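Local coordinates for N-acetylglucosamine-6-phosphate deacetylase (Thermotoga maritima, PDB 1O12), which probably removes the acetyl group from N-acetylglucosamine-6-phosphate by metal-dependent hydrolysis, a step of amino sugar catabolism, at residues A326-S329 / S330-C334; F81-Q85 / G86-F90; S303-F307 / S308-K312. All coordinates share one frame; numbering follows the deposited sequence.

From the N terminus the chain meets interaction 2 first, then 3, then 1; the three lie in series, none nesting within or crossing another, and each is local. Interaction 2 makes the turn that carries helix 75-83 into strand 87-93 of the amidohydrolase barrel. Interaction 3 starts helix 307-318 from the loop before it, and interaction 1 lies within the next helix, 322-336. In space they form a chain of neighbours: Q85 OE1 probably accepts a hydrogen bond from S308 N and F81 packs on F306, joining interactions 2 and 3, while S329 packs against F307 and V311, joining 3 and 1. Interactions 1 and 2 do not touch.

Interaction 1. Residues A326-S329 / S330-C334; sequences AKVS and SYNSC
A326 and Y331 are joined by a backbone bond one residue longer than in an alpha helix: Y331 N reaches A326 O at 3.0 Å, and N332 N repeats the step to K327 O at 2.8 Å, marking a pi-type widening inside helix 322-336. A326 O is gripped twice, since S330 N also donates to it from above the carbonyl plane, Y331 N within it. The tightly packed flank is the buried one: V328 lies on I262 and L264, N332 on V263, S329 on F57 and S330 on P55, the small serines letting the helix approach strand 52-59. V328 and N332 run side by side, V328 CG1 4.2 Å from N332 ND2. CG of N332 is anti to its carbonyl carbon (chi1 -67°), which lays the amide alongside K327, OD1 standing 3.7 Å from K327 CB; ND2 then donates to the backbone oxygens of A259 and I262. With an alanine here those oxygens would probably lose this donor, and a gap would open beside V328. The other flank is looser: K327 and Y331 are partly exposed, and K327 CG meets the tyrosine ring obliquely, 4.4 Å from Y331 CD2. A long aliphatic chain and a phenol suit this border, offering carbon inward and polar ends farther out. One water bridges the widened turn, accepting from S333 N at 2.9 Å and donating to K327 O at 2.8 Å. The chemistry implies altered helical bonding probably made good in part by water, while N332 ties the helix to A259 and I262, at and just before strand 262-265.

Interaction 2. Residues F81-Q85 / G86-F90; sequences FLYSQ and GVTTF
G86 has a positive phi of 78°, and with it the chain ends helix 75-83 in a Schellman motif, G86 being the C-prime residue. Its N donates to Y83 O, while V87 N reaches back to L82 O at 3.0 Å. Glycine suits this place because a beta carbon would run into Q85 O. L82 O is held by two donors that come from opposite faces of its carbonyl plane, V87 N on one and Q85 N on the other, and this grip helps fix the last turn. The motif swings the chain from the helix into strand 87-93, one of the parallel strands of the TIM-type barrel, lying between strands 52-59 and 121-127.

Apolar side chains fill the angle between helix and strand. L82 CB lies 3.9 Å from V87 CB, so the residue just before the turn and the one just after it close upon each other; leucine, branched at its far end, can also stretch on toward F90. A beta-branched valine suits the first strand position, its CG2 pointing to the neighbourhood of Q85 CB at 4.2 Å. Next to L82, the Y83 ring slants past the strand, with Y83 CD1 3.4 Å from V87 O, and Y83 OH is hydrogen-bonded to E79 OE1. Q85 bends at chi2, turning its amide away from the strand, where Q85 OE1 accepts from S308 N. I62 of strand 61-65 touches both L82 and F90. CG of F90 sits between its backbone N and carbonyl carbon (chi1 80°), which presents one face of the ring to the leucine: L82 CD1 makes a CH-pi contact 3.7 Å from the F90 ring centroid, 16° off the normal.

Interaction 3. Residues S303-F307 / S308-K312; sequences STLFF and SQAVK
The F307 ring meets V311 one helical turn on, at a slant: F307 CE1 lies 3.7 Å from V311 CG2. Beyond the segment the same ring packs on F57, the two planes about 30° apart, while the F306 ring is turned the other way to meet F81 at about 55°. A large ring therefore suits both places, one filling the space between helix 307-318 and strand 52-59, the other reaching toward helix 75-83. F306 stands at the N-cap of helix 307-318, and its O takes the usual bond from A310 N at 3.0 Å and a weak one from Q309 N; Q85 OE1, from outside the segments, accepts from the first-turn S308 N. V311 N then donates to F307 O at 3.1 Å. L305, still in the loop, folds back over the first turn: with CG opposite the backbone N (chi1 -178°), its CD1 reaches Q309 CB at 3.8 Å and its CD2 approaches A310 CB at 3.9 Å. Alanine's small side chain lets the leucine come this close. Before L305, S303 OG accepts from L305 N at 3.1 Å in an ST turn and is also hydrogen-bonded to T266 O. The chemistry implies a helix start with an apolar N-cap residue, where a side chain distant in sequence meets a first-turn N-H, and an ST turn shapes the loop, which lies near the predicted catalytic D267.

Interaction 1. Residues A326-S329 / S330-C334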
ATOM      1  N   ALA A 326      11.726   7.705  17.293  1.00 29.97           N
ATOM      2  CA  ALA A 326      12.303   9.036  17.344  1.00 30.88           C
ATOM      3  C   ALA A 326      12.094   9.750  16.005  1.00 30.69           C
ATOM      4  O   ALA A 326      11.943  10.982  15.951  1.00 31.23           O
ATOM      5  CB  ALA A 326      13.788   8.962  17.655  1.00 29.52           C
ATOM      6  N   LYS A 327      12.081   8.987  14.917  1.00 30.48           N
ATOM      7  CA  LYS A 327      11.920   9.614  13.617  1.00 29.94           C
ATOM      8  C   LYS A 327      10.498  10.092  13.445  1.00 28.97           C
ATOM      9  O   LYS A 327      10.266  11.224  13.033  1.00 27.14           O
ATOM     10  CB  LYS A 327      12.284   8.645  12.515  1.00 30.58           C
ATOM     11  CG  LYS A 327      13.715   8.183  12.572  1.00 32.70           C
ATOM     12  CD  LYS A 327      13.982   7.254  11.399  1.00 32.99           C
ATOM     13  CE  LYS A 327      15.445   6.947  11.248  1.00 34.20           C
ATOM     14  NZ  LYS A 327      15.664   6.272   9.937  1.00 38.20           N
ATOM     15  N   VAL A 328       9.549   9.229  13.802  1.00 28.69           N
ATOM     16  CA  VAL A 328       8.152   9.568  13.674  1.00 27.61           C
ATOM     17  C   VAL A 328       7.656  10.562  14.712  1.00 26.05           C
ATOM     18  O   VAL A 328       6.690  11.277  14.462  1.00 24.48           O
ATOM     19  CB  VAL A 328       7.253   8.300  13.713  1.00 30.22           C
ATOM     20  CG1 VAL A 328       7.721   7.321  12.647  1.00 30.27           C
ATOM     21  CG2 VAL A 328       7.247   7.646  15.116  1.00 29.62           C
ATOM     22  N   SER A 329       8.314  10.627  15.865  1.00 25.60           N
ATOM     23  CA  SER A 329       7.864  11.556  16.891  1.00 26.88           C
ATOM     24  C   SER A 329       8.572  12.906  16.875  1.00 26.73           C
ATOM     25  O   SER A 329       8.084  13.843  17.487  1.00 28.69           O
ATOM     26  CB  SER A 329       7.957  10.945  18.288  1.00 25.67           C
ATOM     27  OG  SER A 329       9.302  10.688  18.627  1.00 30.10           O
ATOM     28  N   SER A 330       9.706  13.028  16.200  1.00 26.29           N
ATOM     29  CA  SER A 330      10.360  14.341  16.152  1.00 27.97           C
ATOM     30  C   SER A 330      11.273  14.601  14.953  1.00 26.63           C
ATOM     31  O   SER A 330      11.119  15.601  14.268  1.00 27.61           O
ATOM     32  CB  SER A 330      11.148  14.623  17.453  1.00 27.32           C
ATOM     33  OG  SER A 330      12.417  13.967  17.474  1.00 30.52           O
ATOM     34  N   TYR A 331      12.219  13.708  14.700  1.00 25.43           N
ATOM     35  CA  TYR A 331      13.152  13.913  13.606  1.00 25.53           C
ATOM     36  C   TYR A 331      12.519  14.182  12.230  1.00 26.75           C
ATOM     37  O   TYR A 331      12.935  15.113  11.534  1.00 26.89           O
ATOM     38  CB  TYR A 331      14.133  12.733  13.510  1.00 25.86           C
ATOM     39  CG  TYR A 331      15.187  12.923  12.457  1.00 26.55           C
ATOM     40  CD1 TYR A 331      16.144  13.940  12.574  1.00 28.48           C
ATOM     41  CD2 TYR A 331      15.216  12.117  11.327  1.00 27.25           C
ATOM     42  CE1 TYR A 331      17.105  14.152  11.591  1.00 28.34           C
ATOM     43  CE2 TYR A 331      16.175  12.308  10.331  1.00 29.21           C
ATOM     44  CZ  TYR A 331      17.111  13.328  10.474  1.00 30.02           C
ATOM     45  OH  TYR A 331      18.046  13.519   9.492  1.00 33.83           O
ATOM     46  N   ASN A 332      11.536  13.381  11.825  1.00 25.65           N
ATOM     47  CA  ASN A 332      10.919  13.604  10.535  1.00 26.84           C
ATOM     48  C   ASN A 332      10.335  15.027  10.397  1.00 27.26           C
ATOM     49  O   ASN A 332      10.549  15.682   9.384  1.00 27.92           O
ATOM     50  CB  ASN A 332       9.859  12.528  10.246  1.00 26.65           C
ATOM     51  CG  ASN A 332      10.481  11.118  10.055  1.00 30.21           C
ATOM     52  OD1 ASN A 332      11.678  10.985   9.767  1.00 29.21           O
ATOM     53  ND2 ASN A 332       9.659  10.070  10.201  1.00 29.03           N
ATOM     54  N   SER A 333       9.641  15.529  11.414  1.00 27.74           N
ATOM     55  CA  SER A 333       9.072  16.880  11.323  1.00 29.74           C
ATOM     56  C   SER A 333      10.189  17.891  11.267  1.00 30.39           C
ATOM     57  O   SER A 333      10.138  18.841  10.499  1.00 31.65           O
ATOM     58  CB  SER A 333       8.220  17.219  12.548  1.00 29.12           C
ATOM     59  OG  SER A 333       7.215  16.265  12.760  1.00 31.26           O
ATOM     60  N   CYS A 334      11.192  17.689  12.109  1.00 29.92           N
ATOM     61  CA  CYS A 334      12.300  18.604  12.142  1.00 32.39           C
ATOM     62  C   CYS A 334      12.894  18.744  10.753  1.00 32.66           C
ATOM     63  O   CYS A 334      13.239  19.843  10.340  1.00 34.31           O
ATOM     64  CB  CYS A 334      13.373  18.119  13.127  1.00 34.21           C
ATOM     65  SG  CYS A 334      12.985  18.412  14.863  1.00 37.88           S
TER
HETATM   66  O   HOH W   1       8.609  13.528  13.252  1.00 30.33           O
HETATM   67  O   HOH W   2      12.035  11.822  19.358  1.00 28.36           O

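Interaction 2. Residues F81-Q85 / G86-F90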
ATOM      1  N   PHE A  81       0.998  22.715  28.961  1.00 37.09           N
ATOM      2  CA  PHE A  81       0.547  21.333  29.060  1.00 36.48           C
ATOM      3  C   PHE A  81       1.413  20.381  28.238  1.00 36.16           C
ATOM      4  O   PHE A  81       1.808  19.314  28.717  1.00 32.66           O
ATOM      5  CB  PHE A  81      -0.896  21.185  28.598  1.00 37.09           C
ATOM      6  CG  PHE A  81      -1.395  19.784  28.693  1.00 39.80           C
ATOM      7  CD1 PHE A  81      -1.596  19.190  29.941  1.00 40.95           C
ATOM      8  CD2 PHE A  81      -1.578  19.015  27.546  1.00 40.66           C
ATOM      9  CE1 PHE A  81      -1.968  17.832  30.053  1.00 42.00           C
ATOM     10  CE2 PHE A  81      -1.946  17.657  27.648  1.00 42.63           C
ATOM     11  CZ  PHE A  81      -2.140  17.069  28.908  1.00 42.02           C
ATOM     12  N   LEU A  82       1.691  20.778  26.995  1.00 36.14           N
ATOM     13  CA  LEU A  82       2.486  19.968  26.077  1.00 35.52           C
ATOM     14  C   LEU A  82       3.820  19.467  26.627  1.00 35.22           C
ATOM     15  O   LEU A  82       4.295  18.388  26.232  1.00 35.06           O
ATOM     16  CB  LEU A  82       2.695  20.727  24.768  1.00 34.61           C
ATOM     17  CG  LEU A  82       1.365  20.868  24.030  1.00 35.40           C
ATOM     18  CD1 LEU A  82       1.613  21.397  22.646  1.00 35.60           C
ATOM     19  CD2 LEU A  82       0.656  19.523  23.959  1.00 32.77           C
ATOM     20  N   TYR A  83       4.415  20.230  27.539  1.00 34.05           N
ATOM     21  CA  TYR A  83       5.676  19.825  28.130  1.00 33.93           C
ATOM     22  C   TYR A  83       5.473  18.524  28.892  1.00 34.38           C
ATOM     23  O   TYR A  83       6.377  17.691  28.966  1.00 34.45           O
ATOM     24  CB  TYR A  83       6.222  20.922  29.051  1.00 34.78           C
ATOM     25  CG  TYR A  83       6.827  22.089  28.283  1.00 36.82           C
ATOM     26  CD1 TYR A  83       7.691  21.865  27.202  1.00 36.94           C
ATOM     27  CD2 TYR A  83       6.543  23.422  28.629  1.00 36.47           C
ATOM     28  CE1 TYR A  83       8.245  22.926  26.490  1.00 36.57           C
ATOM     29  CE2 TYR A  83       7.101  24.493  27.920  1.00 33.98           C
ATOM     30  CZ  TYR A  83       7.939  24.232  26.857  1.00 35.29           C
ATOM     31  OH  TYR A  83       8.463  25.253  26.132  1.00 35.55           O
ATOM     32  N   SER A  84       4.278  18.338  29.444  1.00 34.77           N
ATOM     33  CA  SER A  84       3.959  17.112  30.184  1.00 34.47           C
ATOM     34  C   SER A  84       3.758  15.936  29.238  1.00 35.66           C
ATOM     35  O   SER A  84       3.502  14.828  29.683  1.00 37.60           O
ATOM     36  CB  SER A  84       2.687  17.275  30.997  1.00 32.86           C
ATOM     37  OG  SER A  84       1.557  17.346  30.152  1.00 35.48           O
ATOM     38  N   GLN A  85       3.845  16.182  27.937  1.00 34.90           N
ATOM     39  CA  GLN A  85       3.708  15.118  26.959  1.00 34.18           C
ATOM     40  C   GLN A  85       5.050  14.965  26.254  1.00 32.84           C
ATOM     41  O   GLN A  85       5.178  14.212  25.285  1.00 30.93           O
ATOM     42  CB  GLN A  85       2.601  15.454  25.954  1.00 35.06           C
ATOM     43  CG  GLN A  85       1.231  15.443  26.559  1.00 34.19           C
ATOM     44  CD  GLN A  85       0.908  14.112  27.195  1.00 36.28           C
ATOM     45  OE1 GLN A  85       1.026  13.084  26.561  1.00 37.42           O
ATOM     46  NE2 GLN A  85       0.503  14.127  28.459  1.00 37.39           N
ATOM     47  N   GLY A  86       6.047  15.694  26.760  1.00 30.85           N
ATOM     48  CA  GLY A  86       7.386  15.647  26.200  1.00 29.04           C
ATOM     49  C   GLY A  86       7.553  16.456  24.926  1.00 31.01           C
ATOM     50  O   GLY A  86       8.616  16.407  24.308  1.00 30.22           O
ATOM     51  N   VAL A  87       6.509  17.195  24.532  1.00 31.42           N
ATOM     52  CA  VAL A  87       6.524  18.023  23.325  1.00 30.92           C
ATOM     53  C   VAL A  87       7.272  19.336  23.544  1.00 31.72           C
ATOM     54  O   VAL A  87       6.893  20.147  24.383  1.00 32.82           O
ATOM     55  CB  VAL A  87       5.092  18.380  22.862  1.00 31.55           C
ATOM     56  CG1 VAL A  87       5.167  19.315  21.658  1.00 31.73           C
ATOM     57  CG2 VAL A  87       4.295  17.089  22.500  1.00 30.04           C
ATOM     58  N   THR A  88       8.332  19.546  22.780  1.00 31.31           N
ATOM     59  CA  THR A  88       9.122  20.753  22.898  1.00 30.95           C
ATOM     60  C   THR A  88       9.038  21.701  21.679  1.00 31.42           C
ATOM     61  O   THR A  88       9.702  22.733  21.643  1.00 32.84           O
ATOM     62  CB  THR A  88      10.581  20.395  23.170  1.00 31.25           C
ATOM     63  OG1 THR A  88      11.034  19.467  22.182  1.00 30.79           O
ATOM     64  CG2 THR A  88      10.724  19.784  24.542  1.00 31.08           C
ATOM     65  N   THR A  89       8.261  21.328  20.670  1.00 29.53           N
ATOM     66  CA  THR A  89       8.055  22.163  19.500  1.00 28.17           C
ATOM     67  C   THR A  89       6.682  21.798  18.965  1.00 28.49           C
ATOM     68  O   THR A  89       6.373  20.620  18.764  1.00 28.23           O
ATOM     69  CB  THR A  89       9.066  21.926  18.351  1.00 27.28           C
ATOM     70  OG1 THR A  89      10.398  22.183  18.798  1.00 30.73           O
ATOM     71  CG2 THR A  89       8.769  22.879  17.191  1.00 27.70           C
ATOM     72  N   PHE A  90       5.845  22.804  18.758  1.00 27.79           N
ATOM     73  CA  PHE A  90       4.526  22.557  18.211  1.00 26.98           C
ATOM     74  C   PHE A  90       4.053  23.708  17.326  1.00 27.88           C
ATOM     75  O   PHE A  90       4.628  24.809  17.302  1.00 26.30           O
ATOM     76  CB  PHE A  90       3.522  22.252  19.322  1.00 24.95           C
ATOM     77  CG  PHE A  90       2.989  23.473  20.053  1.00 26.50           C
ATOM     78  CD1 PHE A  90       1.704  23.970  19.770  1.00 28.30           C
ATOM     79  CD2 PHE A  90       3.708  24.050  21.085  1.00 23.70           C
ATOM     80  CE1 PHE A  90       1.152  25.020  20.529  1.00 27.68           C
ATOM     81  CE2 PHE A  90       3.175  25.077  21.832  1.00 25.59           C
ATOM     82  CZ  PHE A  90       1.889  25.567  21.557  1.00 26.04           C
TER

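Interaction 3. Residues S303-F307 / S308-K312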
ATOM      1  N   SER A 303      -9.237  14.759  17.590  1.00 37.16           N
ATOM      2  CA  SER A 303      -9.035  13.656  18.536  1.00 36.91           C
ATOM      3  C   SER A 303      -8.802  14.197  19.938  1.00 36.69           C
ATOM      4  O   SER A 303      -8.727  15.408  20.155  1.00 37.13           O
ATOM      5  CB  SER A 303      -7.799  12.819  18.165  1.00 37.27           C
ATOM      6  OG  SER A 303      -6.607  13.409  18.686  1.00 36.86           O
ATOM      7  N   THR A 304      -8.675  13.287  20.891  1.00 36.91           N
ATOM      8  CA  THR A 304      -8.380  13.680  22.273  1.00 38.77           C
ATOM      9  C   THR A 304      -7.073  12.964  22.653  1.00 37.48           C
ATOM     10  O   THR A 304      -6.734  12.803  23.813  1.00 38.86           O
ATOM     11  CB  THR A 304      -9.529  13.296  23.248  1.00 37.72           C
ATOM     12  OG1 THR A 304      -9.715  11.875  23.251  1.00 39.03           O
ATOM     13  CG2 THR A 304     -10.820  13.968  22.814  1.00 38.31           C
ATOM     14  N   LEU A 305      -6.338  12.566  21.621  1.00 36.88           N
ATOM     15  CA  LEU A 305      -5.081  11.856  21.744  1.00 34.73           C
ATOM     16  C   LEU A 305      -3.953  12.729  22.304  1.00 34.32           C
ATOM     17  O   LEU A 305      -3.669  13.779  21.744  1.00 33.85           O
ATOM     18  CB  LEU A 305      -4.701  11.339  20.355  1.00 33.53           C
ATOM     19  CG  LEU A 305      -3.431  10.500  20.220  1.00 34.25           C
ATOM     20  CD1 LEU A 305      -3.560   9.235  21.027  1.00 32.98           C
ATOM     21  CD2 LEU A 305      -3.205  10.186  18.764  1.00 32.28           C
ATOM     22  N   PHE A 306      -3.330  12.314  23.409  1.00 33.51           N
ATOM     23  CA  PHE A 306      -2.195  13.061  23.966  1.00 33.36           C
ATOM     24  C   PHE A 306      -0.976  12.606  23.172  1.00 31.89           C
ATOM     25  O   PHE A 306      -0.877  11.432  22.826  1.00 31.76           O
ATOM     26  CB  PHE A 306      -1.967  12.757  25.453  1.00 34.44           C
ATOM     27  CG  PHE A 306      -2.940  13.435  26.383  1.00 38.32           C
ATOM     28  CD1 PHE A 306      -3.712  14.509  25.962  1.00 38.10           C
ATOM     29  CD2 PHE A 306      -3.065  13.009  27.714  1.00 39.97           C
ATOM     30  CE1 PHE A 306      -4.587  15.148  26.840  1.00 39.52           C
ATOM     31  CE2 PHE A 306      -3.946  13.652  28.595  1.00 38.53           C
ATOM     32  CZ  PHE A 306      -4.700  14.716  28.154  1.00 39.50           C
ATOM     33  N   PHE A 307      -0.047  13.510  22.878  1.00 31.68           N
ATOM     34  CA  PHE A 307       1.095  13.105  22.084  1.00 30.30           C
ATOM     35  C   PHE A 307       1.754  11.876  22.675  1.00 32.56           C
ATOM     36  O   PHE A 307       2.085  10.919  21.967  1.00 32.82           O
ATOM     37  CB  PHE A 307       2.117  14.215  21.954  1.00 26.46           C
ATOM     38  CG  PHE A 307       3.041  14.013  20.790  1.00 25.50           C
ATOM     39  CD1 PHE A 307       4.165  13.203  20.912  1.00 24.37           C
ATOM     40  CD2 PHE A 307       2.727  14.552  19.544  1.00 24.19           C
ATOM     41  CE1 PHE A 307       4.955  12.929  19.800  1.00 24.73           C
ATOM     42  CE2 PHE A 307       3.501  14.294  18.425  1.00 24.87           C
ATOM     43  CZ  PHE A 307       4.619  13.479  18.545  1.00 26.28           C
ATOM     44  N   SER A 308       1.944  11.903  23.983  1.00 33.83           N
ATOM     45  CA  SER A 308       2.559  10.782  24.690  1.00 34.85           C
ATOM     46  C   SER A 308       1.885   9.438  24.377  1.00 34.44           C
ATOM     47  O   SER A 308       2.565   8.412  24.245  1.00 36.41           O
ATOM     48  CB  SER A 308       2.503  11.035  26.189  1.00 34.52           C
ATOM     49  OG  SER A 308       3.268  10.080  26.866  1.00 39.84           O
ATOM     50  N   GLN A 309       0.557   9.444  24.270  1.00 33.16           N
ATOM     51  CA  GLN A 309      -0.192   8.231  23.987  1.00 32.35           C
ATOM     52  C   GLN A 309       0.037   7.836  22.539  1.00 31.80           C
ATOM     53  O   GLN A 309       0.093   6.658  22.215  1.00 33.27           O
ATOM     54  CB  GLN A 309      -1.685   8.444  24.248  1.00 34.24           C
ATOM     55  CG  GLN A 309      -2.497   7.136  24.297  1.00 36.15           C
ATOM     56  CD  GLN A 309      -1.941   6.151  25.325  1.00 36.99           C
ATOM     57  OE1 GLN A 309      -1.843   6.468  26.509  1.00 37.78           O
ATOM     58  NE2 GLN A 309      -1.570   4.955  24.870  1.00 36.33           N
ATOM     59  N   ALA A 310       0.187   8.837  21.680  1.00 30.28           N
ATOM     60  CA  ALA A 310       0.441   8.618  20.271  1.00 27.96           C
ATOM     61  C   ALA A 310       1.694   7.768  20.117  1.00 28.51           C
ATOM     62  O   ALA A 310       1.707   6.809  19.353  1.00 28.26           O
ATOM     63  CB  ALA A 310       0.626   9.929  19.572  1.00 24.37           C
ATOM     64  N   VAL A 311       2.745   8.110  20.851  1.00 28.59           N
ATOM     65  CA  VAL A 311       3.992   7.372  20.761  1.00 29.00           C
ATOM     66  C   VAL A 311       3.842   5.927  21.234  1.00 30.74           C
ATOM     67  O   VAL A 311       4.317   4.981  20.564  1.00 29.06           O
ATOM     68  CB  VAL A 311       5.104   8.080  21.570  1.00 29.62           C
ATOM     69  CG1 VAL A 311       6.393   7.259  21.556  1.00 27.06           C
ATOM     70  CG2 VAL A 311       5.355   9.452  20.966  1.00 28.93           C
ATOM     71  N   LYS A 312       3.162   5.753  22.365  1.00 31.17           N
ATOM     72  CA  LYS A 312       2.980   4.419  22.901  1.00 32.35           C
ATOM     73  C   LYS A 312       2.181   3.596  21.905  1.00 33.68           C
ATOM     74  O   LYS A 312       2.541   2.447  21.608  1.00 33.14           O
ATOM     75  CB  LYS A 312       2.240   4.453  24.236  1.00 32.59           C
ATOM     76  CG  LYS A 312       3.012   5.062  25.401  1.00 36.24           C
ATOM     77  CD  LYS A 312       2.391   4.647  26.739  1.00 38.94           C
ATOM     78  CE  LYS A 312       2.727   5.603  27.878  1.00 40.63           C
ATOM     79  NZ  LYS A 312       1.976   6.917  27.785  1.00 44.19           N
TER